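Local coordinates for protein muconate cycloisomerase (Azorhizobium caulinodans, PDB 3MY9) that belongs to the enolase superfamily, in which an antiparallel-sheet N-terminal domain packs against a modified TIM barrel, and carries bound magnesium ions in this model, at residues V35-L40 / T335-E340; S123-D126 / G130-R133; A307-T312 / P356-S361; R342-N345 / V350-P353. All blocks are in the same frame, centred on the assembly; numbering follows the deposited sequence.

Interaction 1 alone of the four joins the N-terminal domain to the late part of the chain, pairing strand 35-44 with the loop after strand 333-334. Interaction 2 is local, where helix 102-120 leads on to strand 135-142 of the barrel. Interactions 3 and 4 lie within the C-terminal domain: the 356-361 turn set on helix 305-316, and a hairpin falling between those two partners in sequence. Centres of 3 and 4 lie about 9 Å apart, those of 2 and 3 about 11 Å, and those of 1 and 2, the most distant pair, about 24 Å. Loop 335-340 meets strand 35-44 and G357 meets V124, which fastens the late loops to the N-terminal domain at two points.

Interaction 1: residues V35-L40 / T335-E340; sequences VKRVLL and TEDVLE
A buried salt bridge between domains is the heart of this contact: R37, on strand 35-44 of the N-terminal domain, reaches D337 in the loop after strand 333-334. The guanidinium comes end-on and places both terminal nitrogens on a single carboxylate oxygen. R37 NH1 is 2.8 Å from D337 OD2, R37 NH2 3.0 Å, and both bonds are bent. NH2 is received by the syn lone pair of OD2, while NH1 arrives on the anti side, out of the carboxylate plane; the two flat groups stand 52° apart. A bend in the arginine chain at chi3 (59°) helps bring its end around. D337 OD2 also takes a weak bond from V338 N at 2.9 Å. Beside the ion pair lies an apolar patch: V338 CG2 sits obliquely to the guanidinium, 4.3 Å from R37 NH2, and touches L39 CD1 at 4.4 Å. Other neighbours fix the arginine: E53 of strand 49-54 forms a salt bridge with its NE, and S18 a hydrogen bond with its NH1, while D337 OD1 receives a weak bond from G305 N at the start of helix 305-316. R37 and L39 also lie against V16 of strand 8-21.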
loop_
_atom_site.group_PDB
_atom_site.type_symbol
_atom_site.label_atom_id
_atom_site.label_comp_id
_atom_site.label_asym_id
_atom_site.label_seq_id
_atom_site.Cartn_x
_atom_site.Cartn_y
_atom_site.Cartn_z
ATOM N N VAL A 35 28.847 -39.634 -13.882
ATOM C CA VAL A 35 28.045 -38.980 -12.846
ATOM C C VAL A 35 27.763 -39.999 -11.759
ATOM O O VAL A 35 27.687 -41.197 -12.036
ATOM C CB VAL A 35 26.700 -38.455 -13.378
ATOM C CG1 VAL A 35 26.911 -37.498 -14.548
ATOM C CG2 VAL A 35 25.792 -39.623 -13.774
ATOM N N LYS A 36 27.622 -39.524 -10.527
ATOM C CA LYS A 36 27.312 -40.403 -9.410
ATOM C C LYS A 36 25.863 -40.173 -8.973
ATOM O O LYS A 36 25.363 -39.047 -9.015
ATOM C CB LYS A 36 28.294 -40.176 -8.256
ATOM N N ARG A 37 25.196 -41.255 -8.574
ATOM C CA ARG A 37 23.777 -41.227 -8.242
ATOM C C ARG A 37 23.512 -42.014 -6.961
ATOM O O ARG A 37 24.111 -43.060 -6.730
ATOM C CB ARG A 37 22.961 -41.832 -9.392
ATOM C CG ARG A 37 23.172 -41.164 -10.768
ATOM C CD ARG A 37 22.798 -42.100 -11.900
ATOM N NE ARG A 37 21.405 -42.519 -11.808
ATOM C CZ ARG A 37 20.861 -43.534 -12.477
ATOM N NH1 ARG A 37 21.586 -44.268 -13.315
ATOM N NH2 ARG A 37 19.568 -43.813 -12.304
ATOM N N VAL A 38 22.609 -41.502 -6.133
ATOM C CA VAL A 38 22.212 -42.176 -4.896
ATOM C C VAL A 38 20.879 -42.870 -5.147
ATOM O O VAL A 38 19.864 -42.207 -5.425
ATOM C CB VAL A 38 22.025 -41.176 -3.720
ATOM C CG1 VAL A 38 22.146 -41.898 -2.384
ATOM C CG2 VAL A 38 23.024 -40.018 -3.812
ATOM N N LEU A 39 20.883 -44.194 -5.064
ATOM C CA LEU A 39 19.678 -44.987 -5.214
ATOM C C LEU A 39 19.370 -45.673 -3.889
ATOM O O LEU A 39 20.272 -46.140 -3.191
ATOM C CB LEU A 39 19.852 -46.025 -6.316
ATOM C CG LEU A 39 20.631 -45.577 -7.541
ATOM C CD1 LEU A 39 20.962 -46.790 -8.392
ATOM C CD2 LEU A 39 19.863 -44.513 -8.325
ATOM N N LEU A 40 18.089 -45.720 -3.554
ATOM C CA LEU A 40 17.605 -46.293 -2.309
ATOM C C LEU A 40 16.635 -47.398 -2.664
ATOM O O LEU A 40 15.722 -47.193 -3.458
ATOM C CB LEU A 40 16.876 -45.214 -1.494
ATOM C CG LEU A 40 16.065 -45.638 -0.261
ATOM C CD1 LEU A 40 16.973 -45.872 0.937
ATOM C CD2 LEU A 40 15.003 -44.569 0.059
ATOM N N THR A 335 23.778 -42.677 -20.949
ATOM C CA THR A 335 24.056 -43.739 -21.927
ATOM C C THR A 335 23.565 -45.131 -21.510
ATOM O O THR A 335 23.041 -45.874 -22.338
ATOM C CB THR A 335 25.580 -43.825 -22.237
ATOM O OG1 THR A 335 26.049 -42.563 -22.736
ATOM C CG2 THR A 335 25.855 -44.888 -23.262
ATOM N N GLU A 336 23.771 -45.494 -20.248
ATOM C CA GLU A 336 23.221 -46.743 -19.702
ATOM C C GLU A 336 22.612 -46.484 -18.323
ATOM O O GLU A 336 23.159 -45.718 -17.525
ATOM C CB GLU A 336 24.289 -47.844 -19.625
ATOM N N ASP A 337 21.476 -47.124 -18.062
ATOM C CA ASP A 337 20.724 -46.913 -16.828
ATOM C C ASP A 337 20.425 -48.270 -16.190
ATOM O O ASP A 337 20.635 -49.309 -16.812
ATOM C CB ASP A 337 19.427 -46.149 -17.141
ATOM C CG ASP A 337 18.885 -45.366 -15.946
ATOM O OD1 ASP A 337 17.806 -44.752 -16.084
ATOM O OD2 ASP A 337 19.521 -45.358 -14.869
ATOM N N VAL A 338 19.949 -48.250 -14.947
ATOM C CA VAL A 338 19.679 -49.486 -14.188
ATOM C C VAL A 338 18.256 -50.039 -14.391
ATOM O O VAL A 338 17.922 -51.078 -13.835
ATOM C CB VAL A 338 19.931 -49.279 -12.669
ATOM C CG1 VAL A 338 21.417 -49.105 -12.397
ATOM C CG2 VAL A 338 19.128 -48.067 -12.140
ATOM N N LEU A 339 17.421 -49.340 -15.169
ATOM C CA LEU A 339 16.083 -49.830 -15.490
ATOM C C LEU A 339 16.158 -50.966 -16.514
ATOM O O LEU A 339 16.962 -50.919 -17.447
ATOM C CB LEU A 339 15.195 -48.711 -16.041
ATOM C CG LEU A 339 14.888 -47.466 -15.182
ATOM C CD1 LEU A 339 13.750 -46.665 -15.788
ATOM C CD2 LEU A 339 14.540 -47.839 -13.769
ATOM N N GLU A 340 15.327 -51.989 -16.318
ATOM C CA GLU A 340 15.145 -53.052 -17.305
ATOM C C GLU A 340 14.664 -52.435 -18.623
ATOM O O GLU A 340 15.130 -52.832 -19.699
ATOM C CB GLU A 340 14.155 -54.107 -16.776
ATOM C CG GLU A 340 13.968 -55.343 -17.647
ATOM C CD GLU A 340 15.001 -56.452 -17.405
ATOM O OE1 GLU A 340 15.183 -56.885 -16.244
ATOM O OE2 GLU A 340 15.613 -56.907 -18.394
#

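Interaction 2: residues S123-D126 / G130-R133; sequences SVAD and GRVR
G130 sends its N-H five residues back to A125 O, a pi-turn spacing, from a backbone with phi at 97°, where a side chain would jam against the preceding carbonyl. The bond is 2.9 Å from G130 N to A125 O, with the donor tilted 30° from the carbonyl plane. It closes the turn in the connection that leaves helix 102-120 of the N-terminal domain and leads into strand 135-142 of the barrel sheet. S123 opens the first segment with an ST motif, although its hydroxyl is too close to D126 in the model and that bond is doubtful. S123 N also bonds to D126 OD2 at 2.6 Å, from above the carboxylate plane. Across the turn, A125 CB rests against R131 CG at 3.8 Å, the root of a side chain that then runs extended to NE. The arginine's far end forms salt bridges with D134 and D354, and the same residue packs on R86 of the second subunit. Two waters fill in between the segments. Water 2 donates to D126 OD1 at 2.6 Å and accepts from R131 N, so aspartate and backbone are joined indirectly. Water 1 lies in the guanidinium plane at its edge, accepting from R131 NE with 2.7 Å between NE and the water oxygen.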
loop_
_atom_site.group_PDB
_atom_site.type_symbol
_atom_site.label_atom_id
_atom_site.label_comp_id
_atom_site.label_asym_id
_atom_site.label_seq_id
_atom_site.Cartn_x
_atom_site.Cartn_y
_atom_site.Cartn_z
ATOM N N SER A 123 -0.720 -47.199 -9.820
ATOM C CA SER A 123 0.436 -46.363 -10.092
ATOM C C SER A 123 0.550 -45.230 -9.060
ATOM O O SER A 123 -0.397 -44.924 -8.311
ATOM C CB SER A 123 0.316 -45.744 -11.470
ATOM O OG SER A 123 -0.760 -44.824 -11.519
ATOM N N VAL A 124 1.704 -44.575 -9.061
ATOM C CA VAL A 124 1.910 -43.407 -8.247
ATOM C C VAL A 124 0.946 -42.275 -8.649
ATOM O O VAL A 124 0.356 -41.635 -7.780
ATOM C CB VAL A 124 3.397 -42.997 -8.260
ATOM C CG1 VAL A 124 3.579 -41.654 -7.630
ATOM C CG2 VAL A 124 4.215 -44.070 -7.514
ATOM N N ALA A 125 0.760 -42.034 -9.945
ATOM C CA ALA A 125 -0.276 -41.080 -10.393
ATOM C C ALA A 125 -1.651 -41.369 -9.743
ATOM O O ALA A 125 -2.322 -40.458 -9.281
ATOM C CB ALA A 125 -0.400 -41.101 -11.910
ATOM N N ASP A 126 -2.055 -42.639 -9.752
ATOM C CA ASP A 126 -3.319 -43.104 -9.155
ATOM C C ASP A 126 -3.457 -42.704 -7.686
ATOM O O ASP A 126 -4.542 -42.379 -7.241
ATOM C CB ASP A 126 -3.420 -44.642 -9.194
ATOM C CG ASP A 126 -3.434 -45.220 -10.595
ATOM O OD1 ASP A 126 -3.852 -44.510 -11.526
ATOM O OD2 ASP A 126 -3.062 -46.420 -10.747
ATOM N N GLY A 130 -5.076 -39.546 -9.435
ATOM C CA GLY A 130 -5.318 -40.115 -10.738
ATOM C C GLY A 130 -4.680 -39.306 -11.851
ATOM O O GLY A 130 -4.483 -38.104 -11.719
ATOM N N ARG A 131 -4.341 -39.991 -12.938
ATOM C CA ARG A 131 -3.877 -39.352 -14.158
ATOM C C ARG A 131 -4.902 -38.383 -14.706
ATOM O O ARG A 131 -6.103 -38.647 -14.676
ATOM C CB ARG A 131 -3.635 -40.361 -15.275
ATOM C CG ARG A 131 -2.498 -41.341 -15.068
ATOM C CD ARG A 131 -2.147 -42.028 -16.405
ATOM N NE ARG A 131 -0.967 -42.894 -16.291
ATOM C CZ ARG A 131 -0.385 -43.491 -17.331
ATOM N NH1 ARG A 131 -0.883 -43.335 -18.556
ATOM N NH2 ARG A 131 0.698 -44.245 -17.158
ATOM N N VAL A 132 -4.375 -37.271 -15.217
ATOM C CA VAL A 132 -5.107 -36.308 -15.976
ATOM C C VAL A 132 -4.510 -36.179 -17.384
ATOM O O VAL A 132 -5.115 -35.573 -18.259
ATOM C CB VAL A 132 -5.091 -34.963 -15.240
ATOM C CG1 VAL A 132 -5.518 -33.883 -16.157
ATOM C CG2 VAL A 132 -6.033 -35.060 -13.995
ATOM N N ARG A 133 -3.339 -36.785 -17.595
ATOM C CA ARG A 133 -2.739 -36.899 -18.920
ATOM C C ARG A 133 -1.861 -38.140 -19.020
ATOM O O ARG A 133 -1.387 -38.660 -18.013
ATOM C CB ARG A 133 -1.925 -35.629 -19.239
ATOM C CG ARG A 133 -0.840 -35.316 -18.212
ATOM C CD ARG A 133 -0.062 -34.083 -18.613
ATOM N NE ARG A 133 -0.843 -32.852 -18.556
ATOM C CZ ARG A 133 -1.049 -32.116 -17.467
ATOM N NH1 ARG A 133 -0.529 -32.453 -16.283
ATOM N NH2 ARG A 133 -1.760 -31.004 -17.566
HETATM O O HOH W 1 0.589 -43.634 -14.212
HETATM O O HOH W 2 -5.343 -42.940 -13.012
#

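Interaction 3: residues A307-T312 / P356-S361; sequences ALAAGT and PGLGIS
A309 is a bump on helix 305-316 that fits the notch between L358 and I360 of the loop after strand 349-351. The two side chains form adjacent walls of that notch, I360 CG2 lying 3.6 Å from A309 CB and L358 CB 4.1 Å from the same methyl. The carbonyl of the same leucine also closes on this methyl, with L358 O 3.9 Å from A309 CB. One residue further along the helix the roles reverse: L358 is the bump, laying its CD2 over the helix backbone 3.6 Å from A310 CA and 3.9 Å from A310 CB. Alanines here let the loop come close, the CA atoms of A309 and L358 being 5.8 Å apart. In I360, chi1 of 69° sets CG1 between the backbone N and the carbonyl carbon and swings CG2 to the helix side. A type II' turn from P356 to G359, with G357 at positive phi, presents L358 to the helix. Around the contact, helix 102-120 completes the hollow: M110 packs on both A310 and L358, and D114 accepts from L358 N. Q313, further along helix 305-316, bonds to L358 O, while L339 of the loop after strand 333-334 lies on I360.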
loop_
_atom_site.group_PDB
_atom_site.type_symbol
_atom_site.label_atom_id
_atom_site.label_comp_id
_atom_site.label_asym_id
_atom_site.label_seq_id
_atom_site.Cartn_x
_atom_site.Cartn_y
_atom_site.Cartn_z
ATOM N N ALA A 307 14.202 -41.365 -10.747
ATOM C CA ALA A 307 13.754 -39.998 -10.491
ATOM C C ALA A 307 12.859 -39.467 -11.618
ATOM O O ALA A 307 11.934 -38.667 -11.383
ATOM C CB ALA A 307 14.964 -39.078 -10.316
ATOM N N LEU A 308 13.163 -39.880 -12.840
ATOM C CA LEU A 308 12.369 -39.490 -13.992
ATOM C C LEU A 308 10.989 -40.124 -13.939
ATOM O O LEU A 308 10.014 -39.493 -14.289
ATOM C CB LEU A 308 13.065 -39.915 -15.275
ATOM C CG LEU A 308 12.337 -39.609 -16.580
ATOM C CD1 LEU A 308 12.017 -38.134 -16.681
ATOM C CD2 LEU A 308 13.223 -40.063 -17.725
ATOM N N ALA A 309 10.904 -41.372 -13.509
ATOM C CA ALA A 309 9.602 -42.053 -13.374
ATOM C C ALA A 309 8.746 -41.281 -12.366
ATOM O O ALA A 309 7.575 -41.006 -12.597
ATOM C CB ALA A 309 9.796 -43.520 -12.924
ATOM N N ALA A 310 9.359 -40.916 -11.251
ATOM C CA ALA A 310 8.669 -40.154 -10.208
ATOM C C ALA A 310 8.140 -38.823 -10.761
ATOM O O ALA A 310 6.982 -38.465 -10.546
ATOM C CB ALA A 310 9.597 -39.923 -9.003
ATOM N N GLY A 311 8.979 -38.118 -11.500
ATOM C CA GLY A 311 8.582 -36.823 -12.038
ATOM C C GLY A 311 7.459 -36.940 -13.062
ATOM O O GLY A 311 6.545 -36.130 -13.090
ATOM N N THR A 312 7.527 -37.971 -13.888
ATOM C CA THR A 312 6.524 -38.214 -14.912
ATOM C C THR A 312 5.152 -38.568 -14.310
ATOM O O THR A 312 4.122 -38.104 -14.783
ATOM C CB THR A 312 7.018 -39.343 -15.838
ATOM O OG1 THR A 312 8.195 -38.891 -16.522
ATOM C CG2 THR A 312 5.977 -39.684 -16.845
ATOM N N PRO A 356 1.970 -50.616 -12.085
ATOM C CA PRO A 356 1.862 -50.221 -10.681
ATOM C C PRO A 356 3.082 -49.480 -10.157
ATOM O O PRO A 356 4.170 -49.577 -10.734
ATOM C CB PRO A 356 1.704 -51.555 -9.946
ATOM C CG PRO A 356 2.193 -52.588 -10.871
ATOM C CD PRO A 356 1.945 -52.074 -12.255
ATOM N N GLY A 357 2.898 -48.759 -9.051
ATOM C CA GLY A 357 3.982 -48.012 -8.447
ATOM C C GLY A 357 4.529 -46.990 -9.417
ATOM O O GLY A 357 3.763 -46.300 -10.096
ATOM N N LEU A 358 5.858 -46.918 -9.505
ATOM C CA LEU A 358 6.516 -45.993 -10.436
ATOM C C LEU A 358 6.378 -46.460 -11.893
ATOM O O LEU A 358 6.480 -45.652 -12.811
ATOM C CB LEU A 358 7.987 -45.806 -10.070
ATOM C CG LEU A 358 8.246 -44.993 -8.799
ATOM C CD1 LEU A 358 9.651 -45.235 -8.263
ATOM C CD2 LEU A 358 7.990 -43.511 -9.040
ATOM N N GLY A 359 6.131 -47.753 -12.088
ATOM C CA GLY A 359 6.015 -48.350 -13.414
ATOM C C GLY A 359 7.353 -48.686 -14.069
ATOM O O GLY A 359 7.459 -48.645 -15.280
ATOM N N ILE A 360 8.360 -49.019 -13.259
ATOM C CA ILE A 360 9.719 -49.360 -13.721
ATOM C C ILE A 360 10.170 -50.613 -12.975
ATOM O O ILE A 360 9.619 -50.937 -11.923
ATOM C CB ILE A 360 10.731 -48.205 -13.433
ATOM C CG1 ILE A 360 10.993 -48.048 -11.927
ATOM C CG2 ILE A 360 10.218 -46.885 -13.974
ATOM C CD1 ILE A 360 11.919 -46.907 -11.588
ATOM N N SER A 361 11.155 -51.328 -13.513
ATOM C CA SER A 361 11.719 -52.482 -12.821
ATOM C C SER A 361 13.239 -52.418 -12.761
ATOM O O SER A 361 13.883 -51.939 -13.692
ATOM C CB SER A 361 11.270 -53.779 -13.491
ATOM O OG SER A 361 11.144 -53.590 -14.889
#

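Interaction 4: residues R342-N345 / V350-P353; sequences RIAN and VIVP
I351 N gives its hydrogen to A344 O at 2.7 Å in a nearly straight bond, 175° at the hydrogen. The side chain of I351 bends over the same carbonyl, its CG1 3.5 Å from A344 O, and on that flank A344 CB comes within 4.3 Å of I351 CG1. Next along the strands, N345 and V350 form an antiparallel non-hydrogen-bonded pair, and both side chains start on the sheet face where L138 of strand 135-142 packs, though the end of N345 turns away. I343 carries the apolar side of the contact with two different branches. Its side chain crosses V350 obliquely, CG2 touching CG1 of that valine at 3.7 Å, while I343 CD1 rests against the proline ring, 3.5 Å from P353 CG. I343 CG1 stands anti to the carbonyl carbon (chi1 -67°), sending the ethyl arm toward P353 as the methyl serves V350. V352 faces the other way, onto T312 and A316 of helix 305-316. Strand 349-351 also pairs with strand 135-142 through V350 and I136, so the two segments belong to a beta hairpin added antiparallel to the edge of the parallel barrel sheet.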
loop_
_atom_site.group_PDB
_atom_site.type_symbol
_atom_site.label_atom_id
_atom_site.label_comp_id
_atom_site.label_asym_id
_atom_site.label_seq_id
_atom_site.Cartn_x
_atom_site.Cartn_y
_atom_site.Cartn_z
ATOM N N ARG A 342 13.711 -48.413 -20.392
ATOM C CA ARG A 342 13.781 -46.967 -20.281
ATOM C C ARG A 342 12.406 -46.298 -20.332
ATOM O O ARG A 342 11.507 -46.795 -21.005
ATOM C CB ARG A 342 14.631 -46.416 -21.429
ATOM C CG ARG A 342 16.112 -46.782 -21.365
ATOM C CD ARG A 342 16.897 -45.827 -20.445
ATOM N NE ARG A 342 18.294 -45.734 -20.872
ATOM C CZ ARG A 342 18.926 -44.622 -21.251
ATOM N NH1 ARG A 342 20.201 -44.702 -21.630
ATOM N NH2 ARG A 342 18.321 -43.432 -21.238
ATOM N N ILE A 343 12.250 -45.179 -19.618
ATOM C CA ILE A 343 11.118 -44.281 -19.851
ATOM C C ILE A 343 11.269 -43.757 -21.270
ATOM O O ILE A 343 12.360 -43.339 -21.671
ATOM C CB ILE A 343 11.101 -43.059 -18.902
ATOM C CG1 ILE A 343 10.850 -43.502 -17.455
ATOM C CG2 ILE A 343 10.021 -42.074 -19.338
ATOM C CD1 ILE A 343 9.499 -43.032 -16.886
ATOM N N ALA A 344 10.175 -43.777 -22.020
ATOM C CA ALA A 344 10.210 -43.510 -23.453
ATOM C C ALA A 344 9.706 -42.115 -23.760
ATOM O O ALA A 344 8.772 -41.638 -23.124
ATOM C CB ALA A 344 9.356 -44.520 -24.180
ATOM N N ASN A 345 10.320 -41.488 -24.760
ATOM C CA ASN A 345 9.766 -40.307 -25.387
ATOM C C ASN A 345 9.686 -40.494 -26.907
ATOM O O ASN A 345 10.504 -41.197 -27.488
ATOM C CB ASN A 345 10.565 -39.051 -24.996
ATOM C CG ASN A 345 11.931 -38.993 -25.634
ATOM O OD1 ASN A 345 12.138 -38.283 -26.629
ATOM N ND2 ASN A 345 12.874 -39.752 -25.083
ATOM N N VAL A 350 7.069 -37.164 -23.568
ATOM C CA VAL A 350 7.399 -38.328 -22.756
ATOM C C VAL A 350 6.152 -39.211 -22.610
ATOM O O VAL A 350 5.053 -38.701 -22.421
ATOM C CB VAL A 350 7.860 -37.897 -21.327
ATOM C CG1 VAL A 350 8.042 -39.106 -20.431
ATOM C CG2 VAL A 350 9.138 -37.098 -21.400
ATOM N N ILE A 351 6.321 -40.527 -22.691
ATOM C CA ILE A 351 5.203 -41.460 -22.509
ATOM C C ILE A 351 5.200 -41.808 -21.042
ATOM O O ILE A 351 6.242 -42.207 -20.508
ATOM C CB ILE A 351 5.355 -42.714 -23.348
ATOM C CG1 ILE A 351 5.719 -42.345 -24.782
ATOM C CG2 ILE A 351 4.046 -43.546 -23.324
ATOM C CD1 ILE A 351 4.665 -41.527 -25.446
ATOM N N VAL A 352 4.071 -41.573 -20.369
ATOM C CA VAL A 352 3.997 -41.832 -18.931
ATOM C C VAL A 352 3.932 -43.343 -18.780
ATOM O O VAL A 352 2.998 -43.975 -19.290
ATOM C CB VAL A 352 2.787 -41.123 -18.230
ATOM C CG1 VAL A 352 2.736 -41.477 -16.748
ATOM C CG2 VAL A 352 2.878 -39.607 -18.373
ATOM N N PRO A 353 4.956 -43.944 -18.140
ATOM C CA PRO A 353 5.025 -45.391 -18.065
ATOM C C PRO A 353 3.803 -45.952 -17.371
ATOM O O PRO A 353 3.331 -45.384 -16.392
ATOM C CB PRO A 353 6.253 -45.639 -17.183
ATOM C CG PRO A 353 6.309 -44.431 -16.318
ATOM C CD PRO A 353 5.953 -43.322 -17.255
#